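Local coordinates for outer membrane protein Omp121 (PDB 5FQ8) that probably imports nutrients across the outer membrane of Bacteroides thetaiotaomicron as a beta-barrel receptor of the TonB-dependent family, at residues 554-559 and 640-645; 674-679 and 691-696. One frame throughout, in Å; residues are numbered along the deposited sequence.

Contact 1: 554-559 and 640-645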
ATOM      1  N   LYS B 554      17.395  19.860  24.409  1.00 36.13           N
ATOM      2  CA  LYS B 554      16.559  20.585  25.356  1.00 37.17           C
ATOM      3  C   LYS B 554      17.371  21.548  26.207  1.00 41.79           C
ATOM      4  O   LYS B 554      16.900  22.636  26.542  1.00 45.85           O
ATOM      5  CB  LYS B 554      15.796  19.599  26.250  1.00 41.92           C
ATOM      6  CG  LYS B 554      14.627  18.902  25.564  1.00 44.36           C
ATOM      7  CD  LYS B 554      13.789  18.058  26.515  1.00 52.21           C
ATOM      8  CE  LYS B 554      14.476  16.730  26.795  1.00 51.94           C
ATOM      9  NZ  LYS B 554      13.623  15.752  27.526  1.00 54.03           N
ATOM     10  N   GLU B 555      18.591  21.180  26.557  1.00 40.11           N
ATOM     11  CA  GLU B 555      19.408  22.020  27.419  1.00 54.70           C
ATOM     12  C   GLU B 555      20.173  23.087  26.652  1.00 48.47           C
ATOM     13  O   GLU B 555      20.980  23.807  27.245  1.00 54.40           O
ATOM     14  CB  GLU B 555      20.389  21.154  28.206  1.00 68.89           C
ATOM     15  CG  GLU B 555      19.724  20.163  29.156  1.00 73.14           C
ATOM     16  CD  GLU B 555      20.702  19.200  29.821  1.00 81.90           C
ATOM     17  OE1 GLU B 555      21.887  19.174  29.413  1.00 86.04           O
ATOM     18  OE2 GLU B 555      20.280  18.470  30.755  1.00 87.34           O
ATOM     19  N   ASN B 556      19.925  23.212  25.356  1.00 42.56           N
ATOM     20  CA  ASN B 556      20.696  24.110  24.521  1.00 47.01           C
ATOM     21  C   ASN B 556      19.846  24.558  23.337  1.00 31.52           C
ATOM     22  O   ASN B 556      20.259  24.482  22.185  1.00 31.07           O
ATOM     23  CB  ASN B 556      21.985  23.425  24.069  1.00 50.23           C
ATOM     24  CG  ASN B 556      23.048  24.403  23.640  1.00 53.69           C
ATOM     25  OD1 ASN B 556      22.762  25.563  23.374  1.00 60.56           O
ATOM     26  ND2 ASN B 556      24.287  23.940  23.575  1.00 55.86           N
ATOM     27  N   ARG B 557      18.636  25.035  23.616  1.00 34.10           N
ATOM     28  CA  ARG B 557      17.754  25.506  22.557  1.00 35.21           C
ATOM     29  C   ARG B 557      18.062  26.934  22.148  1.00 32.51           C
ATOM     30  O   ARG B 557      17.847  27.296  20.992  1.00 30.91           O
ATOM     31  CB  ARG B 557      16.294  25.453  23.000  1.00 31.10           C
ATOM     32  CG  ARG B 557      15.742  24.114  23.366  1.00 30.90           C
ATOM     33  CD  ARG B 557      14.236  24.201  23.391  1.00 33.04           C
ATOM     34  NE  ARG B 557      13.606  23.050  24.020  1.00 40.31           N
ATOM     35  CZ  ARG B 557      13.392  21.888  23.413  1.00 48.50           C
ATOM     36  NH1 ARG B 557      13.763  21.710  22.158  1.00 50.29           N
ATOM     37  NH2 ARG B 557      12.809  20.901  24.066  1.00 52.79           N
ATOM     38  N   SER B 558      18.547  27.748  23.075  1.00 31.99           N
ATOM     39  CA  SER B 558      18.675  29.183  22.867  1.00 32.32           C
ATOM     40  C   SER B 558      19.962  29.536  22.136  1.00 35.69           C
ATOM     41  O   SER B 558      21.051  29.122  22.549  1.00 37.80           O
ATOM     42  CB  SER B 558      18.639  29.897  24.215  1.00 33.11           C
ATOM     43  OG  SER B 558      19.238  31.176  24.161  1.00 33.57           O
ATOM     44  N   PHE B 559      19.840  30.315  21.058  1.00 32.06           N
ATOM     45  CA  PHE B 559      21.001  30.918  20.417  1.00 32.18           C
ATOM     46  C   PHE B 559      20.741  32.384  20.105  1.00 32.47           C
ATOM     47  O   PHE B 559      19.633  32.767  19.734  1.00 32.27           O
ATOM     48  CB  PHE B 559      21.414  30.177  19.141  1.00 31.52           C
ATOM     49  CG  PHE B 559      20.302  29.960  18.154  1.00 30.90           C
ATOM     50  CD1 PHE B 559      19.490  28.862  18.248  1.00 30.49           C
ATOM     51  CD2 PHE B 559      20.115  30.824  17.100  1.00 30.74           C
ATOM     52  CE1 PHE B 559      18.504  28.649  17.339  1.00 29.96           C
ATOM     53  CE2 PHE B 559      19.132  30.612  16.188  1.00 30.20           C
ATOM     54  CZ  PHE B 559      18.326  29.529  16.304  1.00 29.82           C
ATOM     55  N   LEU B 640      24.955  18.556  20.730  1.00 31.74           N
ATOM     56  CA  LEU B 640      24.826  19.569  19.695  1.00 32.29           C
ATOM     57  C   LEU B 640      24.786  20.964  20.293  1.00 33.70           C
ATOM     58  O   LEU B 640      24.251  21.173  21.382  1.00 36.07           O
ATOM     59  CB  LEU B 640      23.555  19.331  18.894  1.00 29.38           C
ATOM     60  CG  LEU B 640      23.487  17.971  18.235  1.00 28.91           C
ATOM     61  CD1 LEU B 640      22.182  17.829  17.510  1.00 28.38           C
ATOM     62  CD2 LEU B 640      24.645  17.869  17.289  1.00 28.80           C
ATOM     63  N   SER B 641      25.375  21.910  19.577  1.00 30.49           N
ATOM     64  CA  SER B 641      25.235  23.337  19.796  1.00 30.83           C
ATOM     65  C   SER B 641      24.703  23.980  18.523  1.00 43.18           C
ATOM     66  O   SER B 641      24.746  23.367  17.453  1.00 41.87           O
ATOM     67  CB  SER B 641      26.581  23.956  20.175  1.00 31.44           C
ATOM     68  OG  SER B 641      27.497  23.743  19.127  1.00 31.22           O
ATOM     69  N   PRO B 642      24.197  25.206  18.593  1.00 30.55           N
ATOM     70  CA  PRO B 642      23.576  25.808  17.411  1.00 30.12           C
ATOM     71  C   PRO B 642      24.584  26.106  16.318  1.00 30.02           C
ATOM     72  O   PRO B 642      25.793  26.090  16.516  1.00 30.36           O
ATOM     73  CB  PRO B 642      22.966  27.100  17.951  1.00 30.52           C
ATOM     74  CG  PRO B 642      22.845  26.882  19.402  1.00 31.21           C
ATOM     75  CD  PRO B 642      23.993  26.032  19.788  1.00 31.17           C
ATOM     76  N   GLU B 643      24.057  26.378  15.132  1.00 29.56           N
ATOM     77  CA  GLU B 643      24.871  26.838  14.021  1.00 29.49           C
ATOM     78  C   GLU B 643      24.984  28.354  14.050  1.00 29.92           C
ATOM     79  O   GLU B 643      24.071  29.056  14.483  1.00 32.94           O
ATOM     80  CB  GLU B 643      24.270  26.375  12.691  1.00 28.83           C
ATOM     81  CG  GLU B 643      24.746  27.153  11.465  1.00 28.76           C
ATOM     82  CD  GLU B 643      24.139  26.687  10.152  1.00 29.22           C
ATOM     83  OE1 GLU B 643      23.853  25.489  10.006  1.00 27.76           O
ATOM     84  OE2 GLU B 643      23.951  27.532   9.252  1.00 35.21           O
ATOM     85  N   MET B 644      26.126  28.860  13.619  1.00 30.18           N
ATOM     86  CA  MET B 644      26.365  30.292  13.590  1.00 30.64           C
ATOM     87  C   MET B 644      27.062  30.626  12.288  1.00 30.51           C
ATOM     88  O   MET B 644      28.149  30.115  12.025  1.00 30.56           O
ATOM     89  CB  MET B 644      27.204  30.733  14.787  1.00 31.38           C
ATOM     90  CG  MET B 644      27.015  32.166  15.172  1.00 31.91           C
ATOM     91  SD  MET B 644      25.346  32.487  15.714  1.00 32.50           S
ATOM     92  CE  MET B 644      25.156  31.279  16.985  1.00 32.14           C
ATOM     93  N   THR B 645      26.420  31.436  11.459  1.00 30.35           N
ATOM     94  CA  THR B 645      27.058  31.997  10.283  1.00 30.35           C
ATOM     95  C   THR B 645      27.527  33.408  10.608  1.00 35.68           C
ATOM     96  O   THR B 645      26.761  34.205  11.150  1.00 43.60           O
ATOM     97  CB  THR B 645      26.111  32.031   9.087  1.00 29.81           C
ATOM     98  OG1 THR B 645      25.775  30.700   8.695  1.00 29.22           O
ATOM     99  CG2 THR B 645      26.780  32.709   7.928  1.00 29.89           C
TER
HETATM  100  O   HOH W   1      25.172  21.181  24.248  1.00 26.90           O
HETATM  101  O   HOH W   2      21.957  23.670  20.530  1.00 62.07           O
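This side-chain and water contact joins the starts of two next-but-one strands of the transmembrane beta barrel of a TonB-dependent receptor. Strands 558-569 and 643-656 both pair with strand 582-596, whose last residue, N596, bonds to E643. The touching parts, 556-559 and 640-644, run almost the same way, 5° apart, and no direct hydrogen bond joins them. Apolar contact comes from P642, whose ring rests CG on CB of F559 at 3.6 Å while its CB approaches the phenyl ring obliquely. CG of F559 sits between its backbone N and carbonyl carbon (chi1 52°), so CB and the near side of the ring lie against the proline, the two side chains passing head to tail. L552 from the preceding loop touches both. More loosely, M644 CE reaches F559 CB at 4.5 Å. R557 points away, its NH2 bonded to a polar side chain of another protein. The polar half is N556: CG lies anti to the backbone N (chi1 -159°), setting the amide beside the backbone of L640 and S641. A water accepts from N556 ND2 and donates to L640 O, both at 3.0 Å, while a second donates to N556 O and, weakly, to L640 O.

Contact 2: 674-679 and 691-696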
ATOM      1  N   LYS B 674      29.544  25.217  12.824  1.00 29.90           N
ATOM      2  CA  LYS B 674      28.768  24.338  13.698  1.00 29.76           C
ATOM      3  C   LYS B 674      27.455  23.885  13.069  1.00 29.11           C
ATOM      4  O   LYS B 674      26.494  23.601  13.775  1.00 29.82           O
ATOM      5  CB  LYS B 674      28.492  24.993  15.055  1.00 30.28           C
ATOM      6  CG  LYS B 674      29.686  25.640  15.724  1.00 35.19           C
ATOM      7  CD  LYS B 674      30.858  24.694  15.853  1.00 43.34           C
ATOM      8  CE  LYS B 674      31.846  25.168  16.918  1.00 49.25           C
ATOM      9  NZ  LYS B 674      31.942  26.653  16.974  1.00 51.35           N
ATOM     10  N   GLN B 675      27.386  23.806  11.750  1.00 28.68           N
ATOM     11  CA  GLN B 675      26.186  23.295  11.108  1.00 28.09           C
ATOM     12  C   GLN B 675      25.982  21.828  11.460  1.00 40.73           C
ATOM     13  O   GLN B 675      26.883  21.005  11.283  1.00 40.11           O
ATOM     14  CB  GLN B 675      26.301  23.503   9.601  1.00 27.75           C
ATOM     15  CG  GLN B 675      25.938  22.346   8.718  1.00 27.21           C
ATOM     16  CD  GLN B 675      26.427  22.558   7.310  1.00 27.02           C
ATOM     17  OE1 GLN B 675      26.115  21.803   6.407  1.00 26.60           O
ATOM     18  NE2 GLN B 675      27.193  23.606   7.118  1.00 37.54           N
ATOM     19  N   ILE B 676      24.801  21.505  11.980  1.00 38.29           N
ATOM     20  CA  ILE B 676      24.491  20.131  12.359  1.00 27.49           C
ATOM     21  C   ILE B 676      24.259  19.292  11.115  1.00 26.95           C
ATOM     22  O   ILE B 676      23.462  19.645  10.246  1.00 26.61           O
ATOM     23  CB  ILE B 676      23.266  20.083  13.277  1.00 27.51           C
ATOM     24  CG1 ILE B 676      23.580  20.660  14.641  1.00 28.10           C
ATOM     25  CG2 ILE B 676      22.839  18.685  13.457  1.00 27.27           C
ATOM     26  CD1 ILE B 676      23.064  22.024  14.838  1.00 28.31           C
ATOM     27  N   PHE B 677      24.922  18.149  11.048  1.00 26.90           N
ATOM     28  CA  PHE B 677      24.938  17.361   9.831  1.00 26.47           C
ATOM     29  C   PHE B 677      25.175  15.909  10.199  1.00 26.45           C
ATOM     30  O   PHE B 677      25.891  15.622  11.157  1.00 29.40           O
ATOM     31  CB  PHE B 677      26.027  17.890   8.891  1.00 26.96           C
ATOM     32  CG  PHE B 677      26.254  17.051   7.686  1.00 26.19           C
ATOM     33  CD1 PHE B 677      25.378  17.080   6.636  1.00 26.60           C
ATOM     34  CD2 PHE B 677      27.364  16.260   7.593  1.00 27.31           C
ATOM     35  CE1 PHE B 677      25.587  16.327   5.524  1.00 25.68           C
ATOM     36  CE2 PHE B 677      27.581  15.494   6.482  1.00 26.05           C
ATOM     37  CZ  PHE B 677      26.682  15.531   5.435  1.00 26.18           C
ATOM     38  N   SER B 678      24.554  15.001   9.452  1.00 27.34           N
ATOM     39  CA  SER B 678      24.735  13.566   9.681  1.00 25.99           C
ATOM     40  C   SER B 678      26.017  13.146   8.993  1.00 26.07           C
ATOM     41  O   SER B 678      26.024  12.733   7.835  1.00 27.85           O
ATOM     42  CB  SER B 678      23.535  12.787   9.172  1.00 25.57           C
ATOM     43  OG  SER B 678      22.456  12.872  10.089  1.00 25.61           O
ATOM     44  N   LEU B 679      27.114  13.223   9.739  1.00 26.52           N
ATOM     45  CA  LEU B 679      28.449  13.024   9.194  1.00 26.70           C
ATOM     46  C   LEU B 679      28.786  11.549   9.043  1.00 26.66           C
ATOM     47  O   LEU B 679      28.519  10.751   9.938  1.00 26.78           O
ATOM     48  CB  LEU B 679      29.467  13.683  10.114  1.00 27.27           C
ATOM     49  CG  LEU B 679      30.864  13.860   9.567  1.00 27.54           C
ATOM     50  CD1 LEU B 679      30.765  14.625   8.280  1.00 27.25           C
ATOM     51  CD2 LEU B 679      31.674  14.606  10.584  1.00 28.13           C
ATOM     52  N   ASN B 691      25.454  12.516  14.070  1.00 36.06           N
ATOM     53  CA  ASN B 691      25.076  13.915  13.958  1.00 31.12           C
ATOM     54  C   ASN B 691      26.008  14.745  14.820  1.00 27.89           C
ATOM     55  O   ASN B 691      26.069  14.546  16.035  1.00 28.29           O
ATOM     56  CB  ASN B 691      23.631  14.118  14.401  1.00 27.18           C
ATOM     57  CG  ASN B 691      22.649  13.389  13.538  1.00 26.66           C
ATOM     58  OD1 ASN B 691      22.911  13.099  12.378  1.00 26.34           O
ATOM     59  ND2 ASN B 691      21.490  13.102  14.099  1.00 26.60           N
ATOM     60  N   MET B 692      26.737  15.670  14.210  1.00 33.36           N
ATOM     61  CA  MET B 692      27.553  16.557  15.020  1.00 31.20           C
ATOM     62  C   MET B 692      27.694  17.894  14.324  1.00 28.51           C
ATOM     63  O   MET B 692      27.328  18.050  13.161  1.00 28.07           O
ATOM     64  CB  MET B 692      28.916  15.936  15.319  1.00 29.60           C
ATOM     65  CG  MET B 692      29.610  15.300  14.140  1.00 29.40           C
ATOM     66  SD  MET B 692      30.742  13.993  14.636  1.00 29.02           S
ATOM     67  CE  MET B 692      31.273  14.563  16.223  1.00 29.78           C
ATOM     68  N   ASN B 693      28.196  18.868  15.074  1.00 29.04           N
ATOM     69  CA  ASN B 693      28.461  20.193  14.533  1.00 29.14           C
ATOM     70  C   ASN B 693      29.681  20.163  13.631  1.00 29.18           C
ATOM     71  O   ASN B 693      30.761  19.757  14.058  1.00 29.57           O
ATOM     72  CB  ASN B 693      28.694  21.178  15.672  1.00 29.76           C
ATOM     73  CG  ASN B 693      27.536  21.234  16.628  1.00 29.80           C
ATOM     74  OD1 ASN B 693      27.642  20.799  17.758  1.00 30.16           O
ATOM     75  ND2 ASN B 693      26.421  21.771  16.178  1.00 29.45           N
ATOM     76  N   LEU B 694      29.524  20.618  12.396  1.00 29.89           N
ATOM     77  CA  LEU B 694      30.634  20.588  11.461  1.00 29.44           C
ATOM     78  C   LEU B 694      31.577  21.762  11.691  1.00 29.96           C
ATOM     79  O   LEU B 694      31.427  22.561  12.617  1.00 30.65           O
ATOM     80  CB  LEU B 694      30.136  20.611  10.023  1.00 28.63           C
ATOM     81  CG  LEU B 694      29.352  19.432   9.486  1.00 27.97           C
ATOM     82  CD1 LEU B 694      29.267  19.517   7.993  1.00 29.83           C
ATOM     83  CD2 LEU B 694      29.994  18.148   9.896  1.00 28.92           C
ATOM     84  N   GLY B 695      32.568  21.856  10.831  1.00 29.98           N
ATOM     85  CA  GLY B 695      33.433  23.011  10.800  1.00 32.03           C
ATOM     86  C   GLY B 695      32.845  24.130   9.967  1.00 33.52           C
ATOM     87  O   GLY B 695      31.649  24.174   9.679  1.00 33.56           O
ATOM     88  N   LYS B 696      33.714  25.044   9.570  1.00 33.33           N
ATOM     89  CA  LYS B 696      33.324  26.201   8.783  1.00 32.31           C
ATOM     90  C   LYS B 696      33.271  25.861   7.302  1.00 32.40           C
ATOM     91  O   LYS B 696      34.215  25.297   6.748  1.00 39.11           O
ATOM     92  CB  LYS B 696      34.303  27.348   9.015  1.00 30.84           C
ATOM     93  CG  LYS B 696      34.339  27.839  10.439  1.00 31.37           C
ATOM     94  CD  LYS B 696      35.496  28.771  10.699  1.00 32.12           C
ATOM     95  CE  LYS B 696      35.482  29.182  12.131  1.00 32.67           C
ATOM     96  NZ  LYS B 696      36.349  30.324  12.393  1.00 33.41           N
TER
HETATM   97  O   HOH W   3      29.144  24.218   8.928  1.00 16.47           O
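Segments 674-679 and 691-696 form part of an antiparallel beta hairpin, strands 661-680 and 689-693, in which L694 fills the notch between F677 and the methyls of L679. Its CG packs on CB of F677 at 3.7 Å and lies 3.4 Å from Q675 O, while CD1 comes up to the phenyl ring at a slant. L679 forms the far wall, CD1 meeting L694 CD2 at 4.0 Å and also lying in plane at the edge of the F677 ring. M692, on the same face of the sheet as F677, lays its CG beside L679 CD2. On the other face, the amide of N693 lies alongside I676, its ND2 3.4 Å from CG1. That same ND2 donates to K674 O at 3.0 Å, from above the carbonyl plane, while OD1 accepts from the backbone N of S641. An alanine here would remove both amide bonds and the ledge beside I676, and would probably loosen the tie between the hairpin and the 640-645 segment. Backbone bonds hold the ladder: F677 and M692 bond both ways, and L694 N donates to Q675 O at 2.9 Å. Beyond them, S678 OG donates to OD1 of N691, and ND2 of the same amide is held by M602 O. Apolar contact thus gathers round L694, F677 and L679, whereas the amides of N691 and N693 are gripped at both oxygen and nitrogen, which would fix their rotation.

In the fold
Contacts 1 and 2 lie about 12 Å apart, centre to centre, on the same side of the chain's centre, and they follow one another along the chain. Strand 643-656, which starts in contact 1, is the barrel neighbour of strand 661-680, which carries contact 2, and the two contacts also meet directly, through the loop leading into strand 643-656. The hydrogen bond from S641 N to N693 OD1 (3.1 Å) joins them, and P642 O packs on K674 CB at 3.3 Å. Contact 1 is remote from the known metal and ligand sites. Contact 2 comes closer: the side chain of S678 is about 10 Å from that of the magnesium ligand N633 and about 13 Å from the bound ion, too far to coordinate it.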